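Local coordinates for protein phosphoethanolamine N-methyltransferase 1 (Haemonchus contortus, PDB 4KRG) that probably catalyses the S-adenosylmethionine-dependent N-methylation of phosphoethanolamine, an opening step of phosphocholine synthesis in this parasitic nematode, at residues D14-F19 with M131-D136; R70-L75 with V82-F87; T174-S177 with A181-T184. One frame throughout, in Å; residues are numbered along the deposited sequence.

Contact 1. Residues D14-F19 with M131-D136; sequences DSFKTF and MMYLSD. With OPE (phosphoric acid mono-(2-amino-ethyl) ester), chain C; SAH (S-adenosyl-L-homocysteine), chain D.
Phe-16 lays one face of its ring over the backbone carbonyl of Tyr-133, and CD2 stands 3.3 Å from Tyr-133 O, which lies toward the rim of the ring. CD1 and CE1 of the same phenyl ring come up to the edge of the phenol, near its plane, with the two side chains set obliquely; Phe-16 CD1 and Tyr-133 CD1 are 3.9 Å apart. One phenylalanine thus touches both the main chain and the ring of a single tyrosine. With CG turned away from its own carbonyl carbon (chi1 -57°), the phenol of Tyr-133 reaches past the cofactor product toward the substrate. Its OH accepts a 3.1 Å hydrogen bond from the amine N of phosphoethanolamine, while CE2 lies 3.9 Å from C5' of S-adenosylhomocysteine. In this Rossmann-like methyltransferase domain the loop after strand 122-126 forms part of the ligand site, and helix 9-21 packs against it. Either side of the tyrosine, neighbouring residues serve the same two ligands: Met-132, a selenomethionine here, brings CE to 3.3 Å from phosphate oxygen O2, and Leu-134 sets CD2 3.8 Å from the adenine N6. A second shell holds the loop. Arg-13 donates to Tyr-133 O, the carbonyl under the Phe-16 ring, and Trp-20 meets the phenol edge-to-face. Glu-160 binds the amides of Met-131 and Met-132, and Arg-187 grips the carbonyls of Met-131 and Leu-134.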
loop_
_atom_site.group_PDB
_atom_site.type_symbol
_atom_site.label_atom_id
_atom_site.label_comp_id
_atom_site.label_asym_id
_atom_site.label_seq_id
_atom_site.Cartn_x
_atom_site.Cartn_y
_atom_site.Cartn_z
ATOM N N ASP A 14 3.337 -27.493 -7.976
ATOM C CA ASP A 14 4.161 -28.391 -7.177
ATOM C C ASP A 14 5.555 -27.835 -6.912
ATOM O O ASP A 14 6.236 -28.284 -5.996
ATOM C CB ASP A 14 4.262 -29.768 -7.840
ATOM C CG ASP A 14 4.814 -30.830 -6.903
ATOM O OD1 ASP A 14 4.704 -30.661 -5.669
ATOM O OD2 ASP A 14 5.354 -31.843 -7.403
ATOM N N SER A 15 5.986 -26.858 -7.704
ATOM C CA SER A 15 7.300 -26.257 -7.480
ATOM C C SER A 15 7.299 -25.433 -6.197
ATOM O O SER A 15 8.322 -25.303 -5.528
ATOM C CB SER A 15 7.730 -25.396 -8.664
ATOM O OG SER A 15 7.136 -24.118 -8.605
ATOM N N PHE A 16 6.140 -24.878 -5.856
ATOM C CA PHE A 16 5.995 -24.108 -4.626
ATOM C C PHE A 16 5.909 -25.020 -3.408
ATOM O O PHE A 16 6.548 -24.763 -2.392
ATOM C CB PHE A 16 4.787 -23.172 -4.704
ATOM C CG PHE A 16 5.039 -21.926 -5.509
ATOM C CD1 PHE A 16 5.963 -20.982 -5.080
ATOM C CD2 PHE A 16 4.351 -21.692 -6.691
ATOM C CE1 PHE A 16 6.203 -19.832 -5.822
ATOM C CE2 PHE A 16 4.581 -20.540 -7.432
ATOM C CZ PHE A 16 5.509 -19.611 -6.996
ATOM N N LYS A 17 5.125 -26.088 -3.515
ATOM C CA LYS A 17 5.021 -27.077 -2.443
ATOM C C LYS A 17 6.374 -27.737 -2.166
ATOM O O LYS A 17 6.718 -28.008 -1.014
ATOM C CB LYS A 17 3.950 -28.114 -2.792
ATOM C CG LYS A 17 3.946 -29.354 -1.930
ATOM C CD LYS A 17 3.624 -29.029 -0.494
ATOM C CE LYS A 17 3.363 -30.301 0.298
ATOM N NZ LYS A 17 4.450 -31.314 0.146
ATOM N N THR A 18 7.146 -27.963 -3.227
ATOM C CA THR A 18 8.501 -28.501 -3.116
ATOM C C THR A 18 9.440 -27.514 -2.423
ATOM O O THR A 18 10.258 -27.900 -1.588
ATOM C CB THR A 18 9.093 -28.824 -4.495
ATOM O OG1 THR A 18 8.123 -29.515 -5.284
ATOM C CG2 THR A 18 10.331 -29.689 -4.354
ATOM N N PHE A 19 9.332 -26.240 -2.787
ATOM C CA PHE A 19 10.112 -25.201 -2.132
ATOM C C PHE A 19 9.824 -25.192 -0.635
ATOM O O PHE A 19 10.739 -25.179 0.182
ATOM C CB PHE A 19 9.807 -23.827 -2.728
ATOM C CG PHE A 19 10.489 -22.694 -2.013
ATOM C CD1 PHE A 19 11.805 -22.365 -2.304
ATOM C CD2 PHE A 19 9.812 -21.953 -1.052
ATOM C CE1 PHE A 19 12.435 -21.321 -1.644
ATOM C CE2 PHE A 19 10.435 -20.907 -0.388
ATOM C CZ PHE A 19 11.747 -20.589 -0.684
HETATM N N MSE A 131 0.099 -14.420 -2.012
HETATM C CA MSE A 131 -0.072 -14.189 -3.451
HETATM C C MSE A 131 1.232 -14.377 -4.228
HETATM O O MSE A 131 1.228 -14.819 -5.375
HETATM C CB MSE A 131 -0.628 -12.787 -3.731
HETATM C CG MSE A 131 -1.967 -12.454 -3.088
HETATM SE SE MSE A 131 -3.397 -13.696 -3.581
HETATM C CE MSE A 131 -3.217 -14.918 -2.054
HETATM N N MSE A 132 2.346 -14.034 -3.590
HETATM C CA MSE A 132 3.669 -14.166 -4.191
HETATM C C MSE A 132 4.023 -15.632 -4.460
HETATM O O MSE A 132 4.969 -15.916 -5.192
HETATM C CB MSE A 132 4.709 -13.550 -3.260
HETATM C CG MSE A 132 4.665 -14.177 -1.884
HETATM SE SE MSE A 132 5.414 -13.065 -0.460
HETATM C CE MSE A 132 7.308 -13.421 -0.771
ATOM N N TYR A 133 3.269 -16.555 -3.860
ATOM C CA TYR A 133 3.476 -17.986 -4.084
ATOM C C TYR A 133 2.396 -18.587 -4.990
ATOM O O TYR A 133 2.253 -19.808 -5.071
ATOM C CB TYR A 133 3.556 -18.748 -2.753
ATOM C CG TYR A 133 4.642 -18.250 -1.825
ATOM C CD1 TYR A 133 5.981 -18.360 -2.172
ATOM C CD2 TYR A 133 4.329 -17.679 -0.595
ATOM C CE1 TYR A 133 6.979 -17.901 -1.327
ATOM C CE2 TYR A 133 5.324 -17.220 0.261
ATOM C CZ TYR A 133 6.645 -17.336 -0.115
ATOM O OH TYR A 133 7.639 -16.876 0.714
ATOM N N LEU A 134 1.647 -17.722 -5.670
ATOM C CA LEU A 134 0.640 -18.144 -6.643
ATOM C C LEU A 134 0.956 -17.556 -8.018
ATOM O O LEU A 134 1.606 -16.525 -8.107
ATOM C CB LEU A 134 -0.753 -17.685 -6.212
ATOM C CG LEU A 134 -1.283 -18.204 -4.877
ATOM C CD1 LEU A 134 -2.673 -17.658 -4.592
ATOM C CD2 LEU A 134 -1.308 -19.710 -4.867
ATOM N N SER A 135 0.495 -18.200 -9.090
ATOM C CA SER A 135 0.655 -17.629 -10.428
ATOM C C SER A 135 -0.335 -16.489 -10.582
ATOM O O SER A 135 -1.251 -16.352 -9.774
ATOM C CB SER A 135 0.396 -18.674 -11.505
ATOM O OG SER A 135 -0.957 -19.087 -11.471
ATOM N N ASP A 136 -0.147 -15.672 -11.613
ATOM C CA ASP A 136 -1.055 -14.563 -11.880
ATOM C C ASP A 136 -2.505 -15.017 -12.006
ATOM O O ASP A 136 -3.410 -14.367 -11.483
ATOM C CB ASP A 136 -0.636 -13.813 -13.149
ATOM C CG ASP A 136 0.500 -12.845 -12.911
ATOM O OD1 ASP A 136 1.166 -12.941 -11.861
ATOM O OD2 ASP A 136 0.732 -11.988 -13.786
HETATM C CA OPE C . 9.345 -13.822 3.178
HETATM C CB OPE C . 8.699 -14.896 3.991
HETATM O O1 OPE C . 11.792 -13.048 1.884
HETATM O O2 OPE C . 9.960 -12.000 0.640
HETATM O O3 OPE C . 10.962 -14.109 -0.232
HETATM O O4 OPE C . 9.567 -14.134 1.852
HETATM N N OPE C . 7.496 -15.486 3.465
HETATM P P OPE C . 10.594 -13.317 1.004
HETATM N N SAH D . 1.464 -16.441 6.734
HETATM C CA SAH D . 2.402 -17.007 7.716
HETATM C CB SAH D . 3.472 -17.856 6.948
HETATM C CG SAH D . 4.204 -17.084 5.851
HETATM S SD SAH D . 5.281 -18.085 4.785
HETATM C C SAH D . 3.032 -15.944 8.524
HETATM O O SAH D . 3.270 -14.857 8.020
HETATM O OXT SAH D . 3.580 -16.253 9.560
HETATM C "C5'" SAH D . 4.167 -18.904 3.614
HETATM C "C4'" SAH D . 3.207 -19.844 4.102
HETATM O "O4'" SAH D . 2.156 -20.018 3.114
HETATM C "C3'" SAH D . 3.809 -21.176 4.308
HETATM O "O3'" SAH D . 3.248 -21.767 5.458
HETATM C "C2'" SAH D . 3.417 -21.935 3.130
HETATM O "O2'" SAH D . 3.362 -23.306 3.409
HETATM C "C1'" SAH D . 2.078 -21.379 2.821
HETATM N N9 SAH D . 1.648 -21.585 1.394
HETATM C C8 SAH D . 2.255 -21.142 0.286
HETATM N N7 SAH D . 1.456 -21.425 -0.745
HETATM C C5 SAH D . 0.353 -22.035 -0.305
HETATM C C6 SAH D . -0.795 -22.545 -0.934
HETATM N N6 SAH D . -0.957 -22.477 -2.298
HETATM N N1 SAH D . -1.743 -23.105 -0.161
HETATM C C2 SAH D . -1.617 -23.185 1.158
HETATM N N3 SAH D . -0.529 -22.707 1.786
HETATM C C4 SAH D . 0.462 -22.129 1.084
#

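Contact 2. Residues R70-L75 with V82-F87; sequences RFTTVL and VLSTDF. With SAH (S-adenosyl-L-homocysteine), chain D.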
loop_
_atom_site.group_PDB
_atom_site.type_symbol
_atom_site.label_atom_id
_atom_site.label_comp_id
_atom_site.label_asym_id
_atom_site.label_seq_id
_atom_site.Cartn_x
_atom_site.Cartn_y
_atom_site.Cartn_z
ATOM N N ARG A 70 1.337 -18.163 13.701
ATOM C CA ARG A 70 1.632 -17.038 14.592
ATOM C C ARG A 70 0.548 -15.950 14.586
ATOM O O ARG A 70 0.351 -15.268 15.579
ATOM C CB ARG A 70 3.029 -16.465 14.339
ATOM C CG ARG A 70 3.266 -15.998 12.939
ATOM C CD ARG A 70 4.730 -15.666 12.681
ATOM N NE ARG A 70 4.832 -14.946 11.421
ATOM C CZ ARG A 70 4.911 -13.626 11.296
ATOM N NH1 ARG A 70 4.939 -12.833 12.356
ATOM N NH2 ARG A 70 4.970 -13.102 10.091
ATOM N N PHE A 71 -0.165 -15.800 13.477
ATOM C CA PHE A 71 -1.313 -14.900 13.448
ATOM C C PHE A 71 -2.569 -15.582 13.987
ATOM O O PHE A 71 -3.347 -14.970 14.722
ATOM C CB PHE A 71 -1.566 -14.385 12.032
ATOM C CG PHE A 71 -0.513 -13.444 11.535
ATOM C CD1 PHE A 71 -0.432 -12.154 12.036
ATOM C CD2 PHE A 71 0.391 -13.842 10.567
ATOM C CE1 PHE A 71 0.541 -11.271 11.578
ATOM C CE2 PHE A 71 1.365 -12.962 10.105
ATOM C CZ PHE A 71 1.436 -11.677 10.616
ATOM N N THR A 72 -2.765 -16.844 13.607
ATOM C CA THR A 72 -3.915 -17.627 14.058
ATOM C C THR A 72 -4.048 -17.558 15.568
ATOM O O THR A 72 -5.140 -17.359 16.097
ATOM C CB THR A 72 -3.800 -19.100 13.613
ATOM O OG1 THR A 72 -4.008 -19.181 12.201
ATOM C CG2 THR A 72 -4.837 -19.963 14.311
ATOM N N THR A 73 -2.918 -17.691 16.251
ATOM C CA THR A 73 -2.866 -17.650 17.704
ATOM C C THR A 73 -3.547 -16.407 18.279
ATOM O O THR A 73 -4.334 -16.507 19.216
ATOM C CB THR A 73 -1.410 -17.729 18.199
ATOM O OG1 THR A 73 -0.856 -18.998 17.830
ATOM C CG2 THR A 73 -1.349 -17.583 19.702
ATOM N N VAL A 74 -3.254 -15.245 17.709
ATOM C CA VAL A 74 -3.802 -13.999 18.218
ATOM C C VAL A 74 -5.183 -13.698 17.633
ATOM O O VAL A 74 -6.037 -13.129 18.313
ATOM C CB VAL A 74 -2.832 -12.816 17.984
ATOM C CG1 VAL A 74 -3.387 -11.536 18.592
ATOM C CG2 VAL A 74 -1.464 -13.117 18.588
ATOM N N LEU A 75 -5.409 -14.093 16.382
ATOM C CA LEU A 75 -6.708 -13.879 15.738
ATOM C C LEU A 75 -7.837 -14.553 16.518
ATOM O O LEU A 75 -8.895 -13.966 16.728
ATOM C CB LEU A 75 -6.698 -14.384 14.291
ATOM C CG LEU A 75 -5.849 -13.631 13.255
ATOM C CD1 LEU A 75 -5.734 -14.449 11.969
ATOM C CD2 LEU A 75 -6.435 -12.259 12.944
ATOM N N VAL A 82 -11.852 -19.291 13.920
ATOM C CA VAL A 82 -10.832 -19.138 12.892
ATOM C C VAL A 82 -10.592 -20.482 12.221
ATOM O O VAL A 82 -10.424 -21.494 12.897
ATOM C CB VAL A 82 -9.503 -18.635 13.489
ATOM C CG1 VAL A 82 -8.473 -18.391 12.388
ATOM C CG2 VAL A 82 -9.730 -17.377 14.315
ATOM N N LEU A 83 -10.598 -20.489 10.893
ATOM C CA LEU A 83 -10.140 -21.644 10.133
ATOM C C LEU A 83 -8.721 -21.380 9.663
ATOM O O LEU A 83 -8.463 -20.416 8.945
ATOM C CB LEU A 83 -11.033 -21.897 8.922
ATOM C CG LEU A 83 -10.436 -22.866 7.900
ATOM C CD1 LEU A 83 -10.326 -24.256 8.490
ATOM C CD2 LEU A 83 -11.258 -22.890 6.624
ATOM N N SER A 84 -7.801 -22.247 10.063
ATOM C CA SER A 84 -6.392 -22.043 9.778
ATOM C C SER A 84 -5.909 -23.128 8.818
ATOM O O SER A 84 -6.032 -24.317 9.111
ATOM C CB SER A 84 -5.614 -22.103 11.084
ATOM O OG SER A 84 -4.449 -21.322 11.019
ATOM N N THR A 85 -5.375 -22.722 7.665
ATOM C CA THR A 85 -4.981 -23.677 6.626
ATOM C C THR A 85 -3.543 -23.456 6.149
ATOM O O THR A 85 -3.039 -22.335 6.162
ATOM C CB THR A 85 -5.902 -23.593 5.392
ATOM O OG1 THR A 85 -5.567 -22.433 4.618
ATOM C CG2 THR A 85 -7.360 -23.514 5.802
ATOM N N ASP A 86 -2.893 -24.535 5.720
ATOM C CA ASP A 86 -1.572 -24.463 5.098
ATOM C C ASP A 86 -1.356 -25.747 4.315
ATOM O O ASP A 86 -1.906 -26.788 4.678
ATOM C CB ASP A 86 -0.479 -24.297 6.157
ATOM C CG ASP A 86 0.793 -23.681 5.598
ATOM O OD1 ASP A 86 0.904 -22.436 5.612
ATOM O OD2 ASP A 86 1.682 -24.435 5.140
ATOM N N PHE A 87 -0.566 -25.694 3.245
ATOM C CA PHE A 87 -0.346 -26.916 2.469
ATOM C C PHE A 87 0.856 -27.748 2.938
ATOM O O PHE A 87 1.104 -28.837 2.428
ATOM C CB PHE A 87 -0.399 -26.674 0.943
ATOM C CG PHE A 87 0.787 -25.936 0.366
ATOM C CD1 PHE A 87 0.981 -25.922 -1.003
ATOM C CD2 PHE A 87 1.691 -25.262 1.168
ATOM C CE1 PHE A 87 2.048 -25.263 -1.558
ATOM C CE2 PHE A 87 2.768 -24.601 0.614
ATOM C CZ PHE A 87 2.945 -24.598 -0.749
HETATM N N SAH D . 1.464 -16.441 6.734
HETATM C CA SAH D . 2.402 -17.007 7.716
HETATM C CB SAH D . 3.472 -17.856 6.948
HETATM C CG SAH D . 4.204 -17.084 5.851
HETATM S SD SAH D . 5.281 -18.085 4.785
HETATM C C SAH D . 3.032 -15.944 8.524
HETATM O O SAH D . 3.270 -14.857 8.020
HETATM O OXT SAH D . 3.580 -16.253 9.560
HETATM C "C5'" SAH D . 4.167 -18.904 3.614
HETATM C "C4'" SAH D . 3.207 -19.844 4.102
HETATM O "O4'" SAH D . 2.156 -20.018 3.114
HETATM C "C3'" SAH D . 3.809 -21.176 4.308
HETATM O "O3'" SAH D . 3.248 -21.767 5.458
HETATM C "C2'" SAH D . 3.417 -21.935 3.130
HETATM O "O2'" SAH D . 3.362 -23.306 3.409
HETATM C "C1'" SAH D . 2.078 -21.379 2.821
HETATM N N9 SAH D . 1.648 -21.585 1.394
HETATM C C8 SAH D . 2.255 -21.142 0.286
HETATM N N7 SAH D . 1.456 -21.425 -0.745
HETATM C C5 SAH D . 0.353 -22.035 -0.305
HETATM C C6 SAH D . -0.795 -22.545 -0.934
HETATM N N6 SAH D . -0.957 -22.477 -2.298
HETATM N N1 SAH D . -1.743 -23.105 -0.161
HETATM C C2 SAH D . -1.617 -23.185 1.158
HETATM N N3 SAH D . -0.529 -22.707 1.786
HETATM C C4 SAH D . 0.462 -22.129 1.084
#
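Thr-72 and Ser-84 join hydroxyls where helix 70-78 packs on strand 81-86, the second half of a beta-alpha-beta unit in the Rossmann-like fold of class I methyltransferases. The helix and strand segments run antiparallel at 173°, their axes 9.4 Å apart. Thr-72 can be followed outward from the helix. Its CB points at the strand and lies 3.5 Å from Ser-84 OG. There it branches: the methyl CG2 rests near Ser-84 CB and, more distantly, Val-82 CG1, whereas OG1, which stands on the backbone-N side of CB, accepts a very short hydrogen bond of 2.5 Å from Ser-84 OG. Asp-63 of the adjoining strand 60-64 is also hydrogen-bonded to OG1, so this buried hydroxyl has a polar partner on each of two strands. One helical turn later Leu-75 sets CB 4.3 Å from Val-82 CG2, an apolar neighbour to the hydroxyl pair.

At their ligand ends the two segments hold opposite parts of S-adenosylhomocysteine. Arg-70, extended from CG to NE, faces the carboxylate with the edge of its guanidinium: NE gives OXT a 2.6 Å bond and NH2 gives O a longer one, both well short of straight (134° and 136°). Glu-42 pairs with NH1. At the strand end, Asp-86 accepts from both ribose hydroxyls, while the Phe-87 ring covers the adenine, C5 of the base lying 3.5 Å above the centre of the phenyl plane.

Contact 3. Residues T174-S177 with A181-T184; sequences TMHS and ANPT. With OPE (phosphoric acid mono-(2-amino-ethyl) ester), chain C.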
loop_
_atom_site.group_PDB
_atom_site.type_symbol
_atom_site.label_atom_id
_atom_site.label_comp_id
_atom_site.label_asym_id
_atom_site.label_seq_id
_atom_site.Cartn_x
_atom_site.Cartn_y
_atom_site.Cartn_z
ATOM N N THR A 174 18.775 -13.657 4.658
ATOM C CA THR A 174 17.855 -14.570 3.997
ATOM C C THR A 174 18.053 -16.040 4.355
ATOM O O THR A 174 19.159 -16.480 4.672
ATOM C CB THR A 174 17.890 -14.414 2.468
ATOM O OG1 THR A 174 16.690 -14.966 1.910
ATOM C CG2 THR A 174 19.105 -15.112 1.873
HETATM N N MSE A 175 16.951 -16.784 4.313
HETATM C CA MSE A 175 16.978 -18.233 4.468
HETATM C C MSE A 175 16.845 -18.879 3.103
HETATM O O MSE A 175 16.811 -20.106 2.980
HETATM C CB MSE A 175 15.836 -18.707 5.362
HETATM C CG MSE A 175 16.063 -18.470 6.832
HETATM SE SE MSE A 175 17.616 -19.415 7.502
HETATM C CE MSE A 175 16.951 -21.236 7.310
ATOM N N HIS A 176 16.754 -18.042 2.078
ATOM C CA HIS A 176 16.763 -18.528 0.710
ATOM C C HIS A 176 18.100 -19.177 0.401
ATOM O O HIS A 176 19.113 -18.867 1.031
ATOM C CB HIS A 176 16.514 -17.386 -0.270
ATOM C CG HIS A 176 15.073 -16.994 -0.375
ATOM N ND1 HIS A 176 14.125 -17.812 -0.933
ATOM C CD2 HIS A 176 14.432 -15.861 0.006
ATOM C CE1 HIS A 176 12.949 -17.206 -0.894
ATOM N NE2 HIS A 176 13.107 -16.026 -0.330
ATOM N N SER A 177 18.095 -20.086 -0.566
ATOM C CA SER A 177 19.330 -20.670 -1.058
ATOM C C SER A 177 20.037 -19.671 -1.967
ATOM O O SER A 177 19.404 -19.023 -2.802
ATOM C CB SER A 177 19.042 -21.962 -1.817
ATOM O OG SER A 177 20.208 -22.441 -2.455
ATOM N N ALA A 181 17.394 -21.402 -7.734
ATOM C CA ALA A 181 16.486 -20.380 -8.227
ATOM C C ALA A 181 15.392 -20.162 -7.192
ATOM O O ALA A 181 14.957 -21.104 -6.526
ATOM C CB ALA A 181 15.882 -20.798 -9.546
ATOM N N ASN A 182 14.957 -18.916 -7.059
ATOM C CA ASN A 182 13.856 -18.577 -6.169
ATOM C C ASN A 182 12.587 -18.396 -6.997
ATOM O O ASN A 182 12.500 -17.471 -7.804
ATOM C CB ASN A 182 14.201 -17.302 -5.406
ATOM C CG ASN A 182 13.178 -16.950 -4.355
ATOM O OD1 ASN A 182 12.247 -17.708 -4.091
ATOM N ND2 ASN A 182 13.352 -15.791 -3.741
ATOM N N PRO A 183 11.599 -19.285 -6.805
ATOM C CA PRO A 183 10.367 -19.345 -7.606
ATOM C C PRO A 183 9.377 -18.229 -7.294
ATOM O O PRO A 183 8.418 -18.022 -8.042
ATOM C CB PRO A 183 9.754 -20.683 -7.188
ATOM C CG PRO A 183 10.219 -20.873 -5.785
ATOM C CD PRO A 183 11.625 -20.329 -5.766
ATOM N N THR A 184 9.610 -17.529 -6.192
ATOM C CA THR A 184 8.689 -16.516 -5.697
ATOM C C THR A 184 8.383 -15.426 -6.733
ATOM O O THR A 184 9.261 -15.009 -7.491
ATOM C CB THR A 184 9.249 -15.879 -4.419
ATOM O OG1 THR A 184 9.679 -16.918 -3.530
ATOM C CG2 THR A 184 8.204 -15.026 -3.739
HETATM C CA OPE C . 9.345 -13.822 3.178
HETATM C CB OPE C . 8.699 -14.896 3.991
HETATM O O1 OPE C . 11.792 -13.048 1.884
HETATM O O2 OPE C . 9.960 -12.000 0.640
HETATM O O3 OPE C . 10.962 -14.109 -0.232
HETATM O O4 OPE C . 9.567 -14.134 1.852
HETATM N N OPE C . 7.496 -15.486 3.465
HETATM P P OPE C . 10.594 -13.317 1.004
#
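His-176 has one face of its imidazole covered by the side-chain amide of Asn-182, whose ND2 sits above the ring plane toward the rim, 3.2 Å from CE1. The two side chains cross at about a right angle and their planes are 45° apart, so the amide leans over the ring instead of lying flat on it. Asn-182 OD1 follows at 3.3 Å from His-176 CE1. This overlap leaves the ring edge to the substrate: His-176 NE2 donates to phosphate oxygen O3 of phosphoethanolamine over 2.9 Å, nearly straight at 169° and close to the imidazole plane. Together the amide over its face and the bond at its edge probably limit rotation of the His-176 ring.

The amide is itself tethered. Its OD1 accepts a 2.7 Å bond from Thr-184 OG1, approaching at a tilt of 31° from the carbonyl plane, and a weak one from Thr-184 N, while ND2 is hydrogen-bonded to Tyr-186 OH. Tyr-186 also binds the phosphoethanolamine, which ties the second-shell asparagine back to the first shell. On the histidine's side, its backbone N donates to Thr-174 OG1, closing an ST turn. Both segments belong to the long loop between strand 154-161 and helix 189-198. There Pro-183 packs on Phe-16 and Phe-19 of helix 9-21, and Thr-184 touches Met-132 in the loop after strand 122-126.

In the fold
Three contacts contribute to the two ligand sites of one methyltransferase active site. Contact 2 falls within the stretch of chain spanned by contact 1, and contact 3 follows both. Contacts 1 and 3 have centres about 12 Å apart and touch directly, Phe-19 meeting His-176 and Tyr-133 meeting Thr-184; both reach phosphoethanolamine. The centre of contact 2 is about 19 Å from that of contact 1 and about 24 Å from that of contact 3, yet it shares S-adenosylhomocysteine with contact 1 and meets it where Lys-17 passes Phe-87. Helix 9-21 thus forms one side of contact 1 and touches the other two. Contact 1 bridges cofactor and substrate sites, consistent with methyl transfer from S-adenosylmethionine, whose product occupies the site here, to the amine of phosphoethanolamine.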